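Local coordinates for DUF357 domain-containing protein (Archaeoglobus fulgidus DSM 4304, PDB 2OO2) that is of unknown function but folds as a small three-helix protein that pairs with a second copy of itself, at residues R9-W14 against R53-V58; E16-R21 against V59-W64; K23-D28 against G72-T77. All blocks are in the same frame, centred on the assembly; numbering follows the deposited sequence.

From the N terminus, helix 3-21 carries the first segments of interaction 1 and then interaction 2, and strand 25-27 follows with the first of interaction 3. The chain then runs out along helix 29-47 and returns through helix 51-70 and strand 74-76, meeting the three partners in the same order. Each contact therefore closes a loop of about forty residues, and the three loops cross without nesting. Interactions 1 and 2 dock helix 3-21 on helix 51-70 and touch through Trp-14 and Trp-62; interaction 3 joins the two strands that follow these helices, and the Arg-21 to Glu-76 salt bridge links it to interaction 2.

Interaction 1 of 3, residues R9-W14 against R53-V58; sequences RETLKW and RAFECV
Chi1 of Thr-11 (-56°) puts OG1 beside its own backbone N, where it meets Phe-55 CB; chi1 of Phe-55 (-176°) sets CG, and with it the ring, next to that hydroxyl. Here helix 3-21 packs on helix 51-70, the two running roughly the same way, in a three-helix fold, with the short segments 9.3 Å apart and crossing at 34°. Thr-11 OG1 comes to 3.4 Å from Phe-55 CB, near the plane of the ring and at its edge, while its hydroxyl is hydrogen-bonded to the carbonyl of Leu-7 one turn back. Thr-11 CG2 rests 4.0 Å from Ala-54 CB. Glu-10 adds its CB, 4.1 Å from Phe-55 CE1. Its carboxylate is occupied on both oxygens: OE2 takes Lys-13 NZ at 2.6 Å, and OE1 takes the indole NE1 of Trp-14 at 3.2 Å as well as a salt bridge from Arg-53 of the second subunit, so the contact reaches the dimer interface. One turn further on, Val-58 CG2 packs against the backbone and CB of Trp-14, 3.7 Å from Trp-14 C and 4.0 Å from Trp-14 CB.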
loop_
_atom_site.group_PDB
_atom_site.type_symbol
_atom_site.label_atom_id
_atom_site.label_comp_id
_atom_site.label_asym_id
_atom_site.label_seq_id
_atom_site.Cartn_x
_atom_site.Cartn_y
_atom_site.Cartn_z
ATOM N N ARG A 9 8.605 11.081 9.081
ATOM C CA ARG A 9 7.824 10.898 10.310
ATOM C C ARG A 9 6.824 9.725 10.102
ATOM O O ARG A 9 6.686 8.914 10.987
ATOM C CB ARG A 9 7.004 12.114 10.728
ATOM C CG ARG A 9 7.896 13.285 11.158
ATOM C CD ARG A 9 7.343 14.095 12.332
ATOM N NE ARG A 9 8.225 15.248 12.527
ATOM C CZ ARG A 9 7.897 16.505 12.230
ATOM N NH1 ARG A 9 6.679 16.795 11.754
ATOM N NH2 ARG A 9 8.787 17.481 12.427
ATOM N N GLU A 10 6.123 9.725 8.975
ATOM C CA GLU A 10 5.042 8.707 8.703
ATOM C C GLU A 10 5.625 7.315 8.491
ATOM O O GLU A 10 4.990 6.278 8.831
ATOM C CB GLU A 10 4.233 9.096 7.461
ATOM C CG GLU A 10 3.186 10.202 7.624
ATOM C CD GLU A 10 2.045 9.784 8.557
ATOM O OE1 GLU A 10 1.216 8.866 8.206
ATOM O OE2 GLU A 10 2.005 10.369 9.660
ATOM N N THR A 11 6.750 7.259 7.777
ATOM C CA THR A 11 7.428 5.967 7.520
ATOM C C THR A 11 7.903 5.334 8.807
ATOM O O THR A 11 7.635 4.121 9.109
ATOM C CB THR A 11 8.610 6.098 6.469
ATOM O OG1 THR A 11 8.080 6.673 5.272
ATOM C CG2 THR A 11 9.213 4.683 6.192
ATOM N N LEU A 12 8.630 6.123 9.603
ATOM C CA LEU A 12 9.074 5.620 10.919
ATOM C C LEU A 12 7.927 5.175 11.832
ATOM O O LEU A 12 8.080 4.182 12.558
ATOM C CB LEU A 12 9.850 6.728 11.648
ATOM C CG LEU A 12 11.294 6.786 11.233
ATOM C CD1 LEU A 12 11.910 8.229 11.682
ATOM C CD2 LEU A 12 12.066 5.672 11.856
ATOM N N LYS A 13 6.811 5.899 11.799
ATOM C CA LYS A 13 5.717 5.747 12.730
ATOM C C LYS A 13 5.121 4.356 12.376
ATOM O O LYS A 13 4.976 3.482 13.223
ATOM C CB LYS A 13 4.647 6.770 12.397
ATOM C CG LYS A 13 3.345 6.663 13.213
ATOM C CD LYS A 13 2.165 7.358 12.583
ATOM C CE LYS A 13 2.345 8.878 12.620
ATOM N NZ LYS A 13 1.205 9.718 12.020
ATOM N N TRP A 14 4.910 4.174 11.100
ATOM C CA TRP A 14 4.184 2.951 10.623
ATOM C C TRP A 14 5.096 1.743 10.629
ATOM O O TRP A 14 4.650 0.519 10.720
ATOM C CB TRP A 14 3.657 3.308 9.276
ATOM C CG TRP A 14 2.412 4.118 9.373
ATOM C CD1 TRP A 14 2.200 5.372 8.887
ATOM C CD2 TRP A 14 1.188 3.714 9.983
ATOM N NE1 TRP A 14 0.933 5.796 9.175
ATOM C CE2 TRP A 14 0.276 4.762 9.823
ATOM C CE3 TRP A 14 0.769 2.525 10.657
ATOM C CZ2 TRP A 14 -1.017 4.706 10.340
ATOM C CZ3 TRP A 14 -0.515 2.466 11.159
ATOM C CH2 TRP A 14 -1.404 3.528 10.997
ATOM N N ARG A 53 10.425 5.271 -1.757
ATOM C CA ARG A 53 10.380 3.739 -1.782
ATOM C C ARG A 53 10.255 3.267 -0.349
ATOM O O ARG A 53 9.539 2.250 -0.062
ATOM C CB ARG A 53 11.589 3.102 -2.459
ATOM C CG ARG A 53 11.838 3.458 -3.920
ATOM C CD ARG A 53 10.862 2.850 -4.911
ATOM N NE ARG A 53 9.755 3.782 -5.210
ATOM C CZ ARG A 53 8.956 3.721 -6.272
ATOM N NH1 ARG A 53 7.991 4.618 -6.405
ATOM N NH2 ARG A 53 9.115 2.767 -7.192
ATOM N N ALA A 54 10.866 3.958 0.605
ATOM C CA ALA A 54 10.710 3.520 1.987
ATOM C C ALA A 54 9.249 3.545 2.404
ATOM O O ALA A 54 8.792 2.599 3.029
ATOM C CB ALA A 54 11.511 4.290 2.979
ATOM N N PHE A 55 8.553 4.655 2.141
ATOM C CA PHE A 55 7.145 4.747 2.484
ATOM C C PHE A 55 6.302 3.743 1.691
ATOM O O PHE A 55 5.405 3.012 2.272
ATOM C CB PHE A 55 6.619 6.130 2.261
ATOM C CG PHE A 55 5.195 6.356 2.672
ATOM C CD1 PHE A 55 4.779 6.307 3.997
ATOM C CD2 PHE A 55 4.267 6.700 1.646
ATOM C CE1 PHE A 55 3.456 6.611 4.326
ATOM C CE2 PHE A 55 2.916 7.093 2.005
ATOM C CZ PHE A 55 2.544 7.003 3.354
ATOM N N GLU A 56 6.576 3.638 0.392
ATOM C CA GLU A 56 5.863 2.735 -0.491
ATOM C C GLU A 56 5.941 1.324 0.118
ATOM O O GLU A 56 4.884 0.568 0.168
ATOM C CB GLU A 56 6.555 2.755 -1.834
ATOM C CG GLU A 56 5.765 2.026 -2.943
ATOM C CD GLU A 56 6.503 1.910 -4.268
ATOM O OE1 GLU A 56 7.729 1.810 -4.339
ATOM O OE2 GLU A 56 5.827 1.906 -5.272
ATOM N N CYS A 57 7.122 0.896 0.561
ATOM C CA CYS A 57 7.235 -0.549 1.127
ATOM C C CYS A 57 6.483 -0.712 2.440
ATOM O O CYS A 57 5.779 -1.854 2.642
ATOM C CB CYS A 57 8.717 -1.039 1.200
ATOM S SG CYS A 57 9.526 -1.167 -0.338
ATOM N N VAL A 58 6.454 0.270 3.360
ATOM C CA VAL A 58 5.710 0.196 4.630
ATOM C C VAL A 58 4.167 0.030 4.392
ATOM O O VAL A 58 3.491 -0.872 5.038
ATOM C CB VAL A 58 6.096 1.269 5.697
ATOM C CG1 VAL A 58 5.311 2.543 5.514
ATOM C CG2 VAL A 58 5.812 0.663 7.129
#

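Interaction 2 of 3, residues E16-R21 against V59-W64; sequences ERIEER and VWAWAW
Ile-18 lies over one face of the Trp-62 indole, and its CD1 makes a CH-pi contact 3.6 Å from the centroid of the five-membered ring, only 3° off the ring normal. Chi1 puts CG1 of Ile-18 anti to the backbone N (-159°), and an extended chi2 carries CD1 on over that ring; the two side chains point in opposing senses as they overlap. Lower down the same side chain, CB of Ile-18 is 3.4 Å from Trp-62 NE1, and CD1 of Ile-18 also touches Ala-61 CB at 3.5 Å. Two arginines meet the six-membered ring through their aliphatic parts: Arg-17 CB stands at the ring edge, 3.9 Å from Trp-62 CZ2, and Arg-21 CG approaches Trp-62 CH2 to 3.6 Å. Arg-21 crosses the indole at about a right angle, its guanidinium plane turned 52° from the ring.

In the next shell, the indole N-H is hydrogen-bonded to the carbonyl O of Trp-14, whose ring meets Trp-62 edge-to-face, so the indole is held at its polar edge as well as its face. Arg-21 is fixed by salt bridges to Glu-76 and Glu-24. Ile-18 is backed by Leu-65 of helix 51-70 and Ile-39 of helix 29-47, so its side chain reaches both other helices, in the core of a three-helix bundle.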
loop_
_atom_site.group_PDB
_atom_site.type_symbol
_atom_site.label_atom_id
_atom_site.label_comp_id
_atom_site.label_asym_id
_atom_site.label_seq_id
_atom_site.Cartn_x
_atom_site.Cartn_y
_atom_site.Cartn_z
ATOM N N GLU A 16 7.701 1.446 12.935
ATOM C CA GLU A 16 7.812 1.004 14.315
ATOM C C GLU A 16 6.526 0.233 14.764
ATOM O O GLU A 16 6.626 -0.716 15.510
ATOM C CB GLU A 16 8.053 2.163 15.213
ATOM C CG GLU A 16 9.317 2.901 14.840
ATOM C CD GLU A 16 9.449 4.247 15.612
ATOM O OE1 GLU A 16 8.465 4.722 16.264
ATOM O OE2 GLU A 16 10.564 4.815 15.545
ATOM N N ARG A 17 5.367 0.607 14.256
ATOM C CA ARG A 17 4.116 -0.040 14.641
ATOM C C ARG A 17 4.132 -1.467 14.069
ATOM O O ARG A 17 3.803 -2.406 14.800
ATOM C CB ARG A 17 2.893 0.762 14.153
ATOM C CG ARG A 17 2.595 2.045 15.034
ATOM C CD ARG A 17 1.635 2.929 14.328
ATOM N NE ARG A 17 1.377 4.155 15.111
ATOM C CZ ARG A 17 0.501 5.079 14.716
ATOM N NH1 ARG A 17 -0.171 4.931 13.577
ATOM N NH2 ARG A 17 0.324 6.166 15.442
ATOM N N ILE A 18 4.542 -1.641 12.808
ATOM C CA ILE A 18 4.387 -2.981 12.156
ATOM C C ILE A 18 5.422 -3.995 12.668
ATOM O O ILE A 18 5.175 -5.226 12.761
ATOM C CB ILE A 18 4.383 -2.834 10.612
ATOM C CG1 ILE A 18 3.712 -4.056 9.988
ATOM C CG2 ILE A 18 5.805 -2.531 9.998
ATOM C CD1 ILE A 18 3.503 -3.927 8.430
ATOM N N GLU A 19 6.598 -3.483 13.025
ATOM C CA GLU A 19 7.679 -4.312 13.614
ATOM C C GLU A 19 7.167 -4.959 14.896
ATOM O O GLU A 19 7.490 -6.096 15.199
ATOM C CB GLU A 19 8.965 -3.447 13.817
ATOM C CG GLU A 19 9.705 -3.281 12.509
ATOM C CD GLU A 19 10.882 -2.267 12.567
ATOM O OE1 GLU A 19 10.924 -1.475 13.526
ATOM O OE2 GLU A 19 11.757 -2.323 11.675
ATOM N N GLU A 20 6.318 -4.263 15.624
ATOM C CA GLU A 20 5.601 -4.883 16.770
ATOM C C GLU A 20 4.420 -5.737 16.311
ATOM O O GLU A 20 4.199 -6.812 16.840
ATOM C CB GLU A 20 5.104 -3.845 17.762
ATOM C CG GLU A 20 6.214 -3.156 18.480
ATOM C CD GLU A 20 7.167 -4.136 19.179
ATOM O OE1 GLU A 20 6.706 -5.145 19.819
ATOM O OE2 GLU A 20 8.388 -3.888 19.073
ATOM N N ARG A 21 3.661 -5.244 15.347
ATOM C CA ARG A 21 2.398 -5.843 14.977
ATOM C C ARG A 21 2.619 -7.242 14.402
ATOM O O ARG A 21 1.807 -8.169 14.659
ATOM C CB ARG A 21 1.691 -4.966 13.944
ATOM C CG ARG A 21 0.226 -5.305 13.669
ATOM C CD ARG A 21 -0.654 -4.972 14.874
ATOM N NE ARG A 21 -2.036 -5.037 14.500
ATOM C CZ ARG A 21 -2.821 -6.064 14.843
ATOM N NH1 ARG A 21 -4.092 -6.063 14.459
ATOM N NH2 ARG A 21 -2.354 -7.030 15.620
ATOM N N VAL A 59 3.656 0.710 3.351
ATOM C CA VAL A 59 2.220 0.687 3.030
ATOM C C VAL A 59 1.986 -0.715 2.482
ATOM O O VAL A 59 0.986 -1.337 2.934
ATOM C CB VAL A 59 1.856 1.629 1.979
ATOM C CG1 VAL A 59 0.432 1.600 1.690
ATOM C CG2 VAL A 59 2.100 3.108 2.573
ATOM N N TRP A 60 2.813 -1.174 1.531
ATOM C CA TRP A 60 2.607 -2.613 1.041
ATOM C C TRP A 60 2.664 -3.558 2.209
ATOM O O TRP A 60 1.829 -4.566 2.229
ATOM C CB TRP A 60 3.645 -3.027 -0.030
ATOM C CG TRP A 60 3.217 -2.606 -1.427
ATOM C CD1 TRP A 60 3.612 -1.458 -2.113
ATOM C CD2 TRP A 60 2.267 -3.245 -2.263
ATOM N NE1 TRP A 60 3.084 -1.401 -3.345
ATOM C CE2 TRP A 60 2.195 -2.489 -3.469
ATOM C CE3 TRP A 60 1.454 -4.404 -2.112
ATOM C CZ2 TRP A 60 1.336 -2.787 -4.494
ATOM C CZ3 TRP A 60 0.641 -4.745 -3.173
ATOM C CH2 TRP A 60 0.564 -3.962 -4.353
ATOM N N ALA A 61 3.660 -3.412 3.102
ATOM C CA ALA A 61 3.706 -4.345 4.291
ATOM C C ALA A 61 2.378 -4.353 5.093
ATOM O O ALA A 61 1.764 -5.471 5.360
ATOM C CB ALA A 61 4.921 -4.075 5.201
ATOM N N TRP A 62 1.869 -3.155 5.387
ATOM C CA TRP A 62 0.580 -3.036 6.062
ATOM C C TRP A 62 -0.628 -3.610 5.293
ATOM O O TRP A 62 -1.538 -4.216 5.924
ATOM C CB TRP A 62 0.346 -1.579 6.461
ATOM C CG TRP A 62 0.954 -1.283 7.780
ATOM C CD1 TRP A 62 2.084 -0.469 8.034
ATOM C CD2 TRP A 62 0.492 -1.720 9.070
ATOM N NE1 TRP A 62 2.313 -0.437 9.364
ATOM C CE2 TRP A 62 1.353 -1.156 10.039
ATOM C CE3 TRP A 62 -0.586 -2.540 9.505
ATOM C CZ2 TRP A 62 1.203 -1.400 11.415
ATOM C CZ3 TRP A 62 -0.735 -2.756 10.851
ATOM C CH2 TRP A 62 0.157 -2.217 11.793
ATOM N N ALA A 63 -0.640 -3.466 3.953
ATOM C CA ALA A 63 -1.767 -3.938 3.164
ATOM C C ALA A 63 -1.784 -5.476 3.207
ATOM O O ALA A 63 -2.864 -6.039 3.311
ATOM C CB ALA A 63 -1.722 -3.485 1.711
ATOM N N TRP A 64 -0.638 -6.135 3.074
ATOM C CA TRP A 64 -0.579 -7.646 3.096
ATOM C C TRP A 64 -1.072 -8.109 4.460
ATOM O O TRP A 64 -1.804 -9.155 4.555
ATOM C CB TRP A 64 0.831 -8.198 2.853
ATOM C CG TRP A 64 1.164 -8.260 1.369
ATOM C CD1 TRP A 64 1.836 -7.309 0.646
ATOM C CD2 TRP A 64 0.753 -9.264 0.447
ATOM N NE1 TRP A 64 1.889 -7.686 -0.693
ATOM C CE2 TRP A 64 1.223 -8.884 -0.834
ATOM C CE3 TRP A 64 0.029 -10.471 0.582
ATOM C CZ2 TRP A 64 0.991 -9.665 -1.982
ATOM C CZ3 TRP A 64 -0.173 -11.261 -0.565
ATOM C CH2 TRP A 64 0.286 -10.854 -1.814
#

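Interaction 3 of 3, residues K23-D28 against G72-T77; sequences KEIEGD and GKLHET
Glu-26 and His-75 form the hydrogen-bonded pair of this contact, exchanging two backbone bonds: Glu-26 N to His-75 O at 2.8 Å, and His-75 N to Glu-26 O at 2.8 Å. Beyond one end, Asp-28 N reaches Lys-73 O at 2.9 Å with an N-H...O angle of 174°. At the other, Thr-77 N donates to Glu-24 O, also at 2.9 Å, and the same oxygen receives a weak bond from Thr-77 OG1 at 3.2 Å. CA-H...O contacts from Ile-25 to His-75 O and from Leu-74 to Glu-26 O fill in between. Gly-27, at backbone angles within glycine's own range (phi 155°, psi -140°), turns its CA to Lys-73 O in a third such contact.

The result is a two-stranded antiparallel ribbon, strand 25-27 against strand 74-76, at the end of the helical bundle. Its strands follow helix 3-21 and helix 51-70, and helix 51-70 is closed off by a Schellman motif at Gly-72.

Apolar contact lies on the face toward the helices. Ile-25 CD1 meets Leu-74 CD1 at 3.6 Å as the two side chains cross obliquely: chi1 of Ile-25 places CG1, and chi2 then swings CD1 to Leu-74. Met-32 of helix 29-47 touches both residues.

Charged groups sit at the margins. Asp-28 and Lys-73 run side by side, but Asp-28 OD1 and Lys-73 NZ stand 4.1 Å apart, too far for a salt bridge, while Asp-28 OD2 caps helix 29-47 through the amide of Phe-31.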
loop_
_atom_site.group_PDB
_atom_site.type_symbol
_atom_site.label_atom_id
_atom_site.label_comp_id
_atom_site.label_asym_id
_atom_site.label_seq_id
_atom_site.Cartn_x
_atom_site.Cartn_y
_atom_site.Cartn_z
ATOM N N LYS A 23 4.594 -9.425 15.072
ATOM C CA LYS A 23 4.852 -10.348 16.167
ATOM C C LYS A 23 3.584 -10.869 16.839
ATOM O O LYS A 23 3.617 -11.870 17.539
ATOM C CB LYS A 23 5.829 -9.733 17.191
ATOM C CG LYS A 23 7.297 -9.832 16.718
ATOM C CD LYS A 23 8.244 -10.088 17.905
ATOM C CE LYS A 23 9.751 -10.123 17.529
ATOM N NZ LYS A 23 10.634 -10.568 18.743
ATOM N N GLU A 24 2.471 -10.192 16.602
ATOM C CA GLU A 24 1.191 -10.512 17.230
ATOM C C GLU A 24 0.279 -11.369 16.371
ATOM O O GLU A 24 -0.790 -11.761 16.815
ATOM C CB GLU A 24 0.444 -9.213 17.611
ATOM C CG GLU A 24 1.224 -8.347 18.588
ATOM C CD GLU A 24 0.709 -6.944 18.652
ATOM O OE1 GLU A 24 -0.375 -6.670 18.084
ATOM O OE2 GLU A 24 1.402 -6.109 19.282
ATOM N N ILE A 25 0.681 -11.643 15.136
ATOM C CA ILE A 25 -0.217 -12.305 14.198
ATOM C C ILE A 25 0.423 -13.589 13.633
ATOM O O ILE A 25 1.646 -13.741 13.605
ATOM C CB ILE A 25 -0.599 -11.353 13.059
ATOM C CG1 ILE A 25 0.631 -10.987 12.253
ATOM C CG2 ILE A 25 -1.248 -10.063 13.611
ATOM C CD1 ILE A 25 0.310 -10.751 10.839
ATOM N N GLU A 26 -0.397 -14.527 13.204
ATOM C CA GLU A 26 0.165 -15.716 12.590
ATOM C C GLU A 26 -0.680 -16.172 11.399
ATOM O O GLU A 26 -1.817 -15.731 11.242
ATOM C CB GLU A 26 0.292 -16.810 13.643
ATOM C CG GLU A 26 -0.987 -17.004 14.416
ATOM C CD GLU A 26 -0.952 -18.206 15.362
ATOM O OE1 GLU A 26 0.147 -18.594 15.813
ATOM O OE2 GLU A 26 -2.046 -18.753 15.652
ATOM N N GLY A 27 -0.117 -17.015 10.543
ATOM C CA GLY A 27 -0.918 -17.623 9.485
ATOM C C GLY A 27 -0.167 -18.068 8.248
ATOM O O GLY A 27 0.940 -18.632 8.339
ATOM N N ASP A 28 -0.792 -17.819 7.094
ATOM C CA ASP A 28 -0.252 -18.178 5.782
ATOM C C ASP A 28 1.170 -17.662 5.578
ATOM O O ASP A 28 1.425 -16.439 5.659
ATOM C CB ASP A 28 -1.155 -17.635 4.678
ATOM C CG ASP A 28 -0.704 -18.066 3.293
ATOM O OD1 ASP A 28 -1.143 -19.149 2.839
ATOM O OD2 ASP A 28 0.108 -17.348 2.663
ATOM N N GLY A 72 -9.025 -13.655 6.352
ATOM C CA GLY A 72 -8.659 -14.739 7.251
ATOM C C GLY A 72 -7.539 -15.645 6.776
ATOM O O GLY A 72 -7.596 -16.855 6.984
ATOM N N LYS A 73 -6.536 -15.080 6.102
ATOM C CA LYS A 73 -5.262 -15.769 5.852
ATOM C C LYS A 73 -4.278 -15.590 7.016
ATOM O O LYS A 73 -3.287 -16.340 7.128
ATOM C CB LYS A 73 -4.623 -15.272 4.550
ATOM C CG LYS A 73 -5.360 -15.653 3.276
ATOM C CD LYS A 73 -5.079 -17.112 2.874
ATOM C CE LYS A 73 -5.515 -17.398 1.435
ATOM N NZ LYS A 73 -4.631 -18.458 0.872
ATOM N N LEU A 74 -4.566 -14.586 7.863
ATOM C CA LEU A 74 -3.795 -14.244 9.043
ATOM C C LEU A 74 -4.757 -14.086 10.190
ATOM O O LEU A 74 -5.883 -13.690 9.978
ATOM C CB LEU A 74 -3.053 -12.887 8.861
ATOM C CG LEU A 74 -2.030 -12.817 7.755
ATOM C CD1 LEU A 74 -1.337 -11.422 7.704
ATOM C CD2 LEU A 74 -1.016 -13.924 7.977
ATOM N N HIS A 75 -4.256 -14.332 11.403
ATOM C CA HIS A 75 -5.061 -14.307 12.619
ATOM C C HIS A 75 -4.243 -13.701 13.730
ATOM O O HIS A 75 -3.038 -13.930 13.784
ATOM C CB HIS A 75 -5.422 -15.760 13.006
ATOM C CG HIS A 75 -5.845 -16.583 11.829
ATOM N ND1 HIS A 75 -7.085 -16.443 11.231
ATOM C CD2 HIS A 75 -5.164 -17.484 11.076
ATOM C CE1 HIS A 75 -7.163 -17.252 10.187
ATOM N NE2 HIS A 75 -6.012 -17.894 10.068
ATOM N N GLU A 76 -4.897 -12.994 14.647
ATOM C CA GLU A 76 -4.226 -12.495 15.843
ATOM C C GLU A 76 -3.976 -13.660 16.788
ATOM O O GLU A 76 -4.849 -14.499 16.922
ATOM C CB GLU A 76 -5.038 -11.356 16.485
ATOM C CG GLU A 76 -4.389 -9.960 16.252
ATOM C CD GLU A 76 -5.383 -8.888 15.802
ATOM O OE1 GLU A 76 -6.284 -8.507 16.578
ATOM O OE2 GLU A 76 -5.253 -8.394 14.661
ATOM N N THR A 77 -2.780 -13.740 17.391
ATOM C CA THR A 77 -2.369 -14.911 18.208
ATOM C C THR A 77 -3.207 -15.205 19.471
ATOM O O THR A 77 -3.795 -14.307 20.086
ATOM C CB THR A 77 -0.875 -14.874 18.592
ATOM O OG1 THR A 77 -0.076 -14.867 17.404
ATOM C CG2 THR A 77 -0.512 -16.122 19.408
#